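Local coordinates for protein SSD1 (Saccharomyces cerevisiae S288C, PDB 7AM1) that binds mRNA untranslated regions and represses translation as a non-enzymatic, RNase II-related pseudonuclease, at residues Pro258-Pro263 and His296-Leu301; Leu6-Tyr10 and Trp290-Leu295; Arg62-Asp67 and Leu213-Pro217. All blocks are in the same frame, centred on the assembly; numbering follows the deposited sequence.

Contact 1: Pro258-Pro263 and His296-Leu301; sequences PLIAIP and HPFGIL
Ala261, Pro297 and Ile262 bury the most area where the short strand 260-263 meets the start of strand 298-307. The two run in the same general sense but splay apart, their axes 59° from parallel and 4.7 Å apart at closest approach, so pairing is limited to one parallel bridge in which the CA atoms of Ala261 and Phe298 lie 4.7 Å apart. Ala261 supplies both hydrogen bonds: its N donates to Pro297 O (2.9 Å), and its O accepts from Gly299 N (3.0 Å). Ala261 O also receives a CA-H...O contact from Phe298 CA at 3.4 Å. The methyl of Ala261 points toward the partner segment, with CB 3.5 Å from His296 CD2 and 3.6 Å from Phe298 CD1. The ring of Pro297, whose O accepts from Ala261 N, packs on Pro258, CG to CG at 3.8 Å. Ile262 (m, m) brings CD1 to 3.5 Å from Gly299 C and CG2 to 4.0 Å from Leu301 CG. Gly299 is extended (-150/-175); a CB there would clash with Ile260 CG2, which already sits 3.5 Å from Gly299 N. Ile260, Ile262 and Leu301 continue into apolar packing with Phe221, Leu225 and Phe250. Since these strands are the outermost of an otherwise antiparallel five-stranded sheet, their parallel bridge closes it into the barrel of the OB fold, here the second cold-shock domain.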
loop_
_atom_site.group_PDB
_atom_site.type_symbol
_atom_site.label_atom_id
_atom_site.label_comp_id
_atom_site.label_asym_id
_atom_site.label_seq_id
_atom_site.Cartn_x
_atom_site.Cartn_y
_atom_site.Cartn_z
ATOM N N PRO A 258 8.322 -19.282 -1.824
ATOM C CA PRO A 258 8.845 -20.456 -1.120
ATOM C C PRO A 258 10.355 -20.378 -0.975
ATOM O O PRO A 258 11.033 -19.584 -1.633
ATOM C CB PRO A 258 8.431 -21.628 -2.021
ATOM C CG PRO A 258 8.322 -21.034 -3.379
ATOM C CD PRO A 258 7.864 -19.610 -3.187
ATOM N N LEU A 259 10.879 -21.221 -0.085
ATOM C CA LEU A 259 12.318 -21.417 -0.017
ATOM C C LEU A 259 12.839 -21.790 -1.398
ATOM O O LEU A 259 12.190 -22.527 -2.147
ATOM C CB LEU A 259 12.678 -22.514 0.988
ATOM C CG LEU A 259 12.442 -22.216 2.468
ATOM C CD1 LEU A 259 12.736 -23.461 3.310
ATOM C CD2 LEU A 259 13.277 -21.031 2.930
ATOM N N ILE A 260 14.011 -21.268 -1.737
ATOM C CA ILE A 260 14.625 -21.487 -3.039
ATOM C C ILE A 260 15.900 -22.288 -2.834
ATOM O O ILE A 260 16.745 -21.922 -2.009
ATOM C CB ILE A 260 14.926 -20.163 -3.762
ATOM C CG1 ILE A 260 13.648 -19.334 -3.912
ATOM C CG2 ILE A 260 15.562 -20.453 -5.114
ATOM C CD1 ILE A 260 13.885 -17.893 -4.361
ATOM N N ALA A 261 16.029 -23.385 -3.573
ATOM C CA ALA A 261 17.243 -24.184 -3.537
ATOM C C ALA A 261 18.299 -23.517 -4.409
ATOM O O ALA A 261 18.067 -23.267 -5.596
ATOM C CB ALA A 261 16.962 -25.608 -4.010
ATOM N N ILE A 262 19.445 -23.220 -3.815
ATOM C CA ILE A 262 20.577 -22.621 -4.518
ATOM C C ILE A 262 21.665 -23.691 -4.603
ATOM O O ILE A 262 22.194 -24.108 -3.564
ATOM C CB ILE A 262 21.098 -21.374 -3.793
ATOM C CG1 ILE A 262 19.980 -20.348 -3.572
ATOM C CG2 ILE A 262 22.263 -20.774 -4.568
ATOM C CD1 ILE A 262 19.399 -19.780 -4.830
ATOM N N PRO A 263 22.024 -24.167 -5.792
ATOM C CA PRO A 263 23.194 -25.051 -5.884
ATOM C C PRO A 263 24.407 -24.357 -5.285
ATOM O O PRO A 263 24.738 -23.225 -5.650
ATOM C CB PRO A 263 23.342 -25.291 -7.389
ATOM C CG PRO A 263 21.956 -25.105 -7.930
ATOM C CD PRO A 263 21.343 -24.017 -7.092
ATOM N N HIS A 296 10.547 -27.982 -4.483
ATOM C CA HIS A 296 10.945 -26.596 -4.296
ATOM C C HIS A 296 11.513 -26.050 -5.581
ATOM O O HIS A 296 12.061 -26.805 -6.404
ATOM C CB HIS A 296 12.000 -26.485 -3.185
ATOM C CG HIS A 296 13.057 -27.540 -3.279
ATOM N ND1 HIS A 296 13.054 -28.670 -2.490
ATOM C CD2 HIS A 296 14.127 -27.659 -4.102
ATOM C CE1 HIS A 296 14.087 -29.430 -2.809
ATOM N NE2 HIS A 296 14.755 -28.838 -3.783
ATOM N N PRO A 297 11.407 -24.743 -5.816
ATOM C CA PRO A 297 12.062 -24.143 -6.973
ATOM C C PRO A 297 13.569 -24.076 -6.782
ATOM O O PRO A 297 14.093 -24.134 -5.666
ATOM C CB PRO A 297 11.446 -22.742 -7.051
ATOM C CG PRO A 297 11.054 -22.431 -5.648
ATOM C CD PRO A 297 10.657 -23.742 -5.022
ATOM N N PHE A 298 14.267 -23.991 -7.908
ATOM C CA PHE A 298 15.700 -23.747 -7.937
ATOM C C PHE A 298 15.949 -22.325 -8.422
ATOM O O PHE A 298 15.172 -21.776 -9.210
ATOM C CB PHE A 298 16.414 -24.754 -8.841
ATOM C CG PHE A 298 16.286 -26.182 -8.377
ATOM C CD1 PHE A 298 17.174 -26.708 -7.452
ATOM C CD2 PHE A 298 15.278 -26.995 -8.868
ATOM C CE1 PHE A 298 17.058 -28.020 -7.021
ATOM C CE2 PHE A 298 15.157 -28.305 -8.443
ATOM C CZ PHE A 298 16.049 -28.818 -7.517
ATOM N N GLY A 299 17.045 -21.736 -7.956
ATOM C CA GLY A 299 17.334 -20.351 -8.268
ATOM C C GLY A 299 18.814 -20.051 -8.314
ATOM O O GLY A 299 19.639 -20.962 -8.203
ATOM N N ILE A 300 19.164 -18.776 -8.489
ATOM C CA ILE A 300 20.551 -18.343 -8.541
ATOM C C ILE A 300 20.718 -17.172 -7.582
ATOM O O ILE A 300 19.761 -16.470 -7.250
ATOM C CB ILE A 300 20.969 -17.924 -9.969
ATOM C CG1 ILE A 300 20.115 -16.744 -10.442
ATOM C CG2 ILE A 300 20.802 -19.090 -10.930
ATOM C CD1 ILE A 300 20.479 -16.197 -11.821
ATOM N N LEU A 301 21.959 -16.947 -7.158
ATOM C CA LEU A 301 22.292 -15.759 -6.383
ATOM C C LEU A 301 22.629 -14.625 -7.339
ATOM O O LEU A 301 23.435 -14.799 -8.259
ATOM C CB LEU A 301 23.467 -16.006 -5.441
ATOM C CG LEU A 301 23.211 -16.909 -4.240
ATOM C CD1 LEU A 301 24.459 -16.982 -3.374
ATOM C CD2 LEU A 301 22.036 -16.388 -3.433
#

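Contact 2: Leu6-Tyr10 and Trp290-Leu295; sequences LFAPY and WPITSL
Residues Phe7 to Tyr10 follow an extended, polyproline-like path (phi near -70°, but -94° at Ala8; psi 138° to 149°) past the loop 290-295, which folds as a type I turn from Pro291 to Ser294 closed by Ser294 N to Pro291 O (3.2 Å). Phe7 is the main contributor from this N-terminal segment, its CA 5.0 Å from that of Ile292. With chi1 at -70° (m), its ring enters the concave side of the loop: CE2 lies 3.4 Å from Ser294 O, close to the ring plane, while CZ is 4.2 Å from Trp290 CZ2. The Phe7 ring and the five-membered ring of Trp290 have planes at 85° and centroids 5.7 Å apart. The indole is held by its own loop, Trp290 NE1 donating to Ser294 O at 2.9 Å. Behind the ring, Phe7 CB packs on Ile292 CB at 3.8 Å. Ala8 turns its CB away but places its O 3.8 Å from Ile292 CG2. Pro9 then adds apolar cover, CD reaching Ile292 CD1 (rotamer p, t) at 4.2 Å. Tyr10 leaves the loop; its hydroxyl bonds to Asn61 O and its ring makes a cation-pi contact with Arg62. The contact is thus surface packing, in which the leader to helix 15-22 lies over the connection between strands 281-289 and 298-307, with Arg62, from the loop between helix 56-60 and strand 68-73, touching both, and its neighbour Asn61 meeting the N-terminal segment.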
loop_
_atom_site.group_PDB
_atom_site.type_symbol
_atom_site.label_atom_id
_atom_site.label_comp_id
_atom_site.label_asym_id
_atom_site.label_seq_id
_atom_site.Cartn_x
_atom_site.Cartn_y
_atom_site.Cartn_z
ATOM N N LEU A 6 1.665 -35.311 -6.044
ATOM C CA LEU A 6 2.706 -35.166 -7.060
ATOM C C LEU A 6 2.296 -34.141 -8.112
ATOM O O LEU A 6 1.146 -34.132 -8.557
ATOM C CB LEU A 6 2.990 -36.498 -7.746
ATOM C CG LEU A 6 3.514 -37.610 -6.848
ATOM C CD1 LEU A 6 2.959 -38.938 -7.291
ATOM C CD2 LEU A 6 5.029 -37.609 -6.931
ATOM N N PHE A 7 3.242 -33.281 -8.508
ATOM C CA PHE A 7 2.961 -32.201 -9.451
ATOM C C PHE A 7 2.679 -32.736 -10.853
ATOM O O PHE A 7 3.372 -33.630 -11.348
ATOM C CB PHE A 7 4.153 -31.238 -9.542
ATOM C CG PHE A 7 4.370 -30.398 -8.321
ATOM C CD1 PHE A 7 3.323 -29.699 -7.747
ATOM C CD2 PHE A 7 5.634 -30.290 -7.756
ATOM C CE1 PHE A 7 3.526 -28.922 -6.625
ATOM C CE2 PHE A 7 5.844 -29.501 -6.628
ATOM C CZ PHE A 7 4.788 -28.823 -6.064
ATOM N N ALA A 8 1.677 -32.153 -11.513
ATOM C CA ALA A 8 1.316 -32.536 -12.873
ATOM C C ALA A 8 2.009 -31.630 -13.888
ATOM O O ALA A 8 2.089 -30.415 -13.682
ATOM C CB ALA A 8 -0.194 -32.446 -13.073
ATOM N N PRO A 9 2.509 -32.174 -15.000
ATOM C CA PRO A 9 3.089 -31.304 -16.030
ATOM C C PRO A 9 2.044 -30.347 -16.582
ATOM O O PRO A 9 0.851 -30.655 -16.632
ATOM C CB PRO A 9 3.580 -32.286 -17.099
ATOM C CG PRO A 9 2.755 -33.521 -16.897
ATOM C CD PRO A 9 2.509 -33.592 -15.412
ATOM N N TYR A 10 2.508 -29.168 -16.987
ATOM C CA TYR A 10 1.615 -28.146 -17.511
ATOM C C TYR A 10 1.044 -28.549 -18.869
ATOM O O TYR A 10 1.687 -29.240 -19.665
ATOM C CB TYR A 10 2.351 -26.813 -17.663
ATOM C CG TYR A 10 2.821 -26.174 -16.381
ATOM C CD1 TYR A 10 2.003 -26.121 -15.260
ATOM C CD2 TYR A 10 4.083 -25.604 -16.297
ATOM C CE1 TYR A 10 2.437 -25.521 -14.088
ATOM C CE2 TYR A 10 4.526 -25.007 -15.131
ATOM C CZ TYR A 10 3.700 -24.968 -14.032
ATOM O OH TYR A 10 4.148 -24.368 -12.876
ATOM N N TRP A 290 11.583 -24.820 -11.869
ATOM C CA TRP A 290 10.839 -25.604 -10.885
ATOM C C TRP A 290 10.140 -26.731 -11.625
ATOM O O TRP A 290 8.994 -26.589 -12.075
ATOM C CB TRP A 290 9.835 -24.748 -10.117
ATOM C CG TRP A 290 9.308 -25.418 -8.887
ATOM C CD1 TRP A 290 9.509 -26.715 -8.502
ATOM C CD2 TRP A 290 8.486 -24.825 -7.881
ATOM N NE1 TRP A 290 8.863 -26.960 -7.317
ATOM C CE2 TRP A 290 8.225 -25.816 -6.916
ATOM C CE3 TRP A 290 7.941 -23.549 -7.704
ATOM C CZ2 TRP A 290 7.445 -25.573 -5.792
ATOM C CZ3 TRP A 290 7.172 -23.308 -6.584
ATOM C CH2 TRP A 290 6.928 -24.315 -5.644
ATOM N N PRO A 291 10.809 -27.866 -11.795
ATOM C CA PRO A 291 10.196 -28.998 -12.496
ATOM C C PRO A 291 9.283 -29.787 -11.565
ATOM O O PRO A 291 9.319 -29.644 -10.345
ATOM C CB PRO A 291 11.400 -29.834 -12.934
ATOM C CG PRO A 291 12.426 -29.574 -11.860
ATOM C CD PRO A 291 12.192 -28.159 -11.370
ATOM N N ILE A 292 8.454 -30.640 -12.173
ATOM C CA ILE A 292 7.529 -31.454 -11.396
ATOM C C ILE A 292 8.266 -32.403 -10.464
ATOM O O ILE A 292 7.675 -32.913 -9.506
ATOM C CB ILE A 292 6.580 -32.239 -12.327
ATOM C CG1 ILE A 292 7.368 -33.242 -13.177
ATOM C CG2 ILE A 292 5.784 -31.282 -13.201
ATOM C CD1 ILE A 292 6.507 -34.047 -14.124
ATOM N N THR A 293 9.547 -32.661 -10.722
ATOM C CA THR A 293 10.313 -33.616 -9.929
ATOM C C THR A 293 10.902 -33.021 -8.653
ATOM O O THR A 293 11.557 -33.752 -7.899
ATOM C CB THR A 293 11.444 -34.210 -10.777
ATOM O OG1 THR A 293 12.205 -33.149 -11.374
ATOM C CG2 THR A 293 10.888 -35.124 -11.859
ATOM N N SER A 294 10.693 -31.734 -8.389
ATOM C CA SER A 294 11.225 -31.077 -7.204
ATOM C C SER A 294 10.099 -30.446 -6.397
ATOM O O SER A 294 9.197 -29.817 -6.960
ATOM C CB SER A 294 12.245 -29.999 -7.582
ATOM O OG SER A 294 12.683 -29.294 -6.432
ATOM N N LEU A 295 10.157 -30.610 -5.073
ATOM C CA LEU A 295 9.178 -29.987 -4.190
ATOM C C LEU A 295 9.402 -28.490 -4.042
ATOM O O LEU A 295 8.517 -27.797 -3.527
ATOM C CB LEU A 295 9.219 -30.643 -2.807
ATOM C CG LEU A 295 8.701 -32.078 -2.730
ATOM C CD1 LEU A 295 8.989 -32.697 -1.366
ATOM C CD2 LEU A 295 7.206 -32.099 -3.031
#

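Contact 3: Arg62-Asp67 and Leu213-Pro217; sequences RALEGD and LDRIP
A two-pronged salt bridge joins the turn before strand 68-73 to the end of strand 206-214. Leu64 to Asp67 form a type II turn closed by Asp67 N to Leu64 O (3.0 Å), with Gly66 at the positive phi of its third position (87/-12). Arg215, extended through chi1 and chi2 (t, t), donates from NE to Asp67 OD1 at 2.8 Å and from NH2 to Asp67 OD2 at 2.6 Å. Asp67 OD2 also accepts Leu64 N (2.8 Å), so both carboxylate oxygens are satisfied. Leu64 CD1 covers one face of the guanidinium, 3.6 Å from Arg215 CZ. Water 1 accepts from Arg215 NH2 (3.1 Å) and donates to Arg62 O (3.0 Å); water 2 accepts from Ile216 N (3.1 Å) and donates weakly to Gly66 O (3.1 Å). Next to the bridge, Asp67 CA lies 3.6 Å from Asp214 O. One carboxylate therefore serves two purposes, neutralising the arginine while bracing its own turn.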
loop_
_atom_site.group_PDB
_atom_site.type_symbol
_atom_site.label_atom_id
_atom_site.label_comp_id
_atom_site.label_asym_id
_atom_site.label_seq_id
_atom_site.Cartn_x
_atom_site.Cartn_y
_atom_site.Cartn_z
ATOM N N ARG A 62 3.400 -25.324 -8.669
ATOM C CA ARG A 62 4.655 -24.599 -8.846
ATOM C C ARG A 62 4.461 -23.176 -9.348
ATOM O O ARG A 62 5.447 -22.500 -9.668
ATOM C CB ARG A 62 5.587 -25.366 -9.796
ATOM C CG ARG A 62 5.830 -26.811 -9.346
ATOM C CD ARG A 62 6.352 -27.705 -10.464
ATOM N NE ARG A 62 5.329 -27.955 -11.478
ATOM C CZ ARG A 62 5.526 -27.870 -12.793
ATOM N NH1 ARG A 62 6.723 -27.563 -13.281
ATOM N NH2 ARG A 62 4.521 -28.114 -13.624
ATOM N N ALA A 63 3.226 -22.686 -9.411
ATOM C CA ALA A 63 2.998 -21.297 -9.785
ATOM C C ALA A 63 3.505 -20.372 -8.685
ATOM O O ALA A 63 3.576 -20.747 -7.511
ATOM C CB ALA A 63 1.514 -21.043 -10.048
ATOM N N LEU A 64 3.878 -19.157 -9.075
ATOM C CA LEU A 64 4.388 -18.170 -8.136
ATOM C C LEU A 64 3.399 -17.021 -7.977
ATOM O O LEU A 64 2.537 -16.783 -8.828
ATOM C CB LEU A 64 5.743 -17.618 -8.594
ATOM C CG LEU A 64 6.899 -18.609 -8.741
ATOM C CD1 LEU A 64 8.106 -17.911 -9.360
ATOM C CD2 LEU A 64 7.267 -19.245 -7.412
ATOM N N GLU A 65 3.542 -16.314 -6.857
ATOM C CA GLU A 65 2.782 -15.096 -6.608
ATOM C C GLU A 65 2.817 -14.184 -7.829
ATOM O O GLU A 65 3.878 -13.942 -8.409
ATOM C CB GLU A 65 3.358 -14.374 -5.387
ATOM C CG GLU A 65 2.761 -12.994 -5.125
ATOM C CD GLU A 65 1.390 -13.061 -4.486
ATOM O OE1 GLU A 65 0.694 -12.023 -4.461
ATOM O OE2 GLU A 65 1.002 -14.156 -4.024
ATOM N N GLY A 66 1.641 -13.701 -8.229
ATOM C CA GLY A 66 1.519 -12.777 -9.334
ATOM C C GLY A 66 1.401 -13.419 -10.697
ATOM O O GLY A 66 1.081 -12.722 -11.670
ATOM N N ASP A 67 1.658 -14.722 -10.802
ATOM C CA ASP A 67 1.513 -15.418 -12.070
ATOM C C ASP A 67 0.087 -15.299 -12.592
ATOM O O ASP A 67 -0.880 -15.350 -11.828
ATOM C CB ASP A 67 1.862 -16.904 -11.918
ATOM C CG ASP A 67 3.356 -17.168 -11.874
ATOM O OD1 ASP A 67 4.150 -16.214 -12.011
ATOM O OD2 ASP A 67 3.736 -18.349 -11.709
ATOM N N LEU A 213 0.386 -19.009 -17.553
ATOM C CA LEU A 213 0.184 -18.289 -18.802
ATOM C C LEU A 213 1.150 -17.121 -18.951
ATOM O O LEU A 213 1.627 -16.856 -20.060
ATOM C CB LEU A 213 -1.263 -17.798 -18.897
ATOM C CG LEU A 213 -2.330 -18.891 -18.766
ATOM C CD1 LEU A 213 -3.732 -18.295 -18.783
ATOM C CD2 LEU A 213 -2.185 -19.948 -19.860
ATOM N N ASP A 214 1.460 -16.422 -17.861
ATOM C CA ASP A 214 2.380 -15.298 -17.952
ATOM C C ASP A 214 3.017 -15.047 -16.592
ATOM O O ASP A 214 2.409 -15.286 -15.545
ATOM C CB ASP A 214 1.659 -14.041 -18.454
ATOM C CG ASP A 214 2.596 -13.063 -19.139
ATOM O OD1 ASP A 214 3.793 -13.380 -19.301
ATOM O OD2 ASP A 214 2.124 -11.979 -19.539
ATOM N N ARG A 215 4.260 -14.575 -16.632
ATOM C CA ARG A 215 5.017 -14.216 -15.441
ATOM C C ARG A 215 5.965 -13.088 -15.815
ATOM O O ARG A 215 6.663 -13.184 -16.828
ATOM C CB ARG A 215 5.803 -15.416 -14.905
ATOM C CG ARG A 215 6.775 -15.088 -13.788
ATOM C CD ARG A 215 7.496 -16.356 -13.300
ATOM N NE ARG A 215 6.570 -17.388 -12.836
ATOM C CZ ARG A 215 6.886 -18.674 -12.694
ATOM N NH1 ARG A 215 8.109 -19.099 -12.987
ATOM N NH2 ARG A 215 5.974 -19.538 -12.265
ATOM N N ILE A 216 5.972 -12.017 -15.030
ATOM C CA ILE A 216 6.946 -10.953 -15.259
ATOM C C ILE A 216 8.320 -11.592 -15.082
ATOM O O ILE A 216 8.604 -12.141 -14.006
ATOM C CB ILE A 216 6.741 -9.774 -14.298
ATOM C CG1 ILE A 216 5.313 -9.226 -14.404
ATOM C CG2 ILE A 216 7.757 -8.686 -14.592
ATOM C CD1 ILE A 216 4.991 -8.541 -15.713
ATOM N N PRO A 217 9.205 -11.548 -16.074
ATOM C CA PRO A 217 10.492 -12.238 -15.935
ATOM C C PRO A 217 11.484 -11.422 -15.117
ATOM O O PRO A 217 11.317 -10.224 -14.889
ATOM C CB PRO A 217 10.962 -12.401 -17.384
ATOM C CG PRO A 217 10.381 -11.222 -18.088
ATOM C CD PRO A 217 9.061 -10.917 -17.401
HETATM O O HOH W 1 7.889 -21.853 -11.347
HETATM O O HOH W 2 3.952 -12.047 -12.621
#

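Overall arrangement
The three contacts cluster on one side of the chain's centre, their centres 14 to 16 Å apart. Contact 3 belongs to the N-terminal five-stranded barrel, probably the first cold-shock domain, whereas contact 1 closes the barrel of the second. Along the sequence, contact 3 falls wholly between the two segments of contact 2 and precedes contact 1; contacts 1 and 2 interleave, with 290-295 running directly into 296-301. Trp290 links all three, packing on Pro258, Pro297 and Leu64, while its carbonyl oxygen lies 2.7 Å from Arg62 NH1, a probable hydrogen bond. Together they join the N-terminal segment and both barrels of this RNase II-like chain.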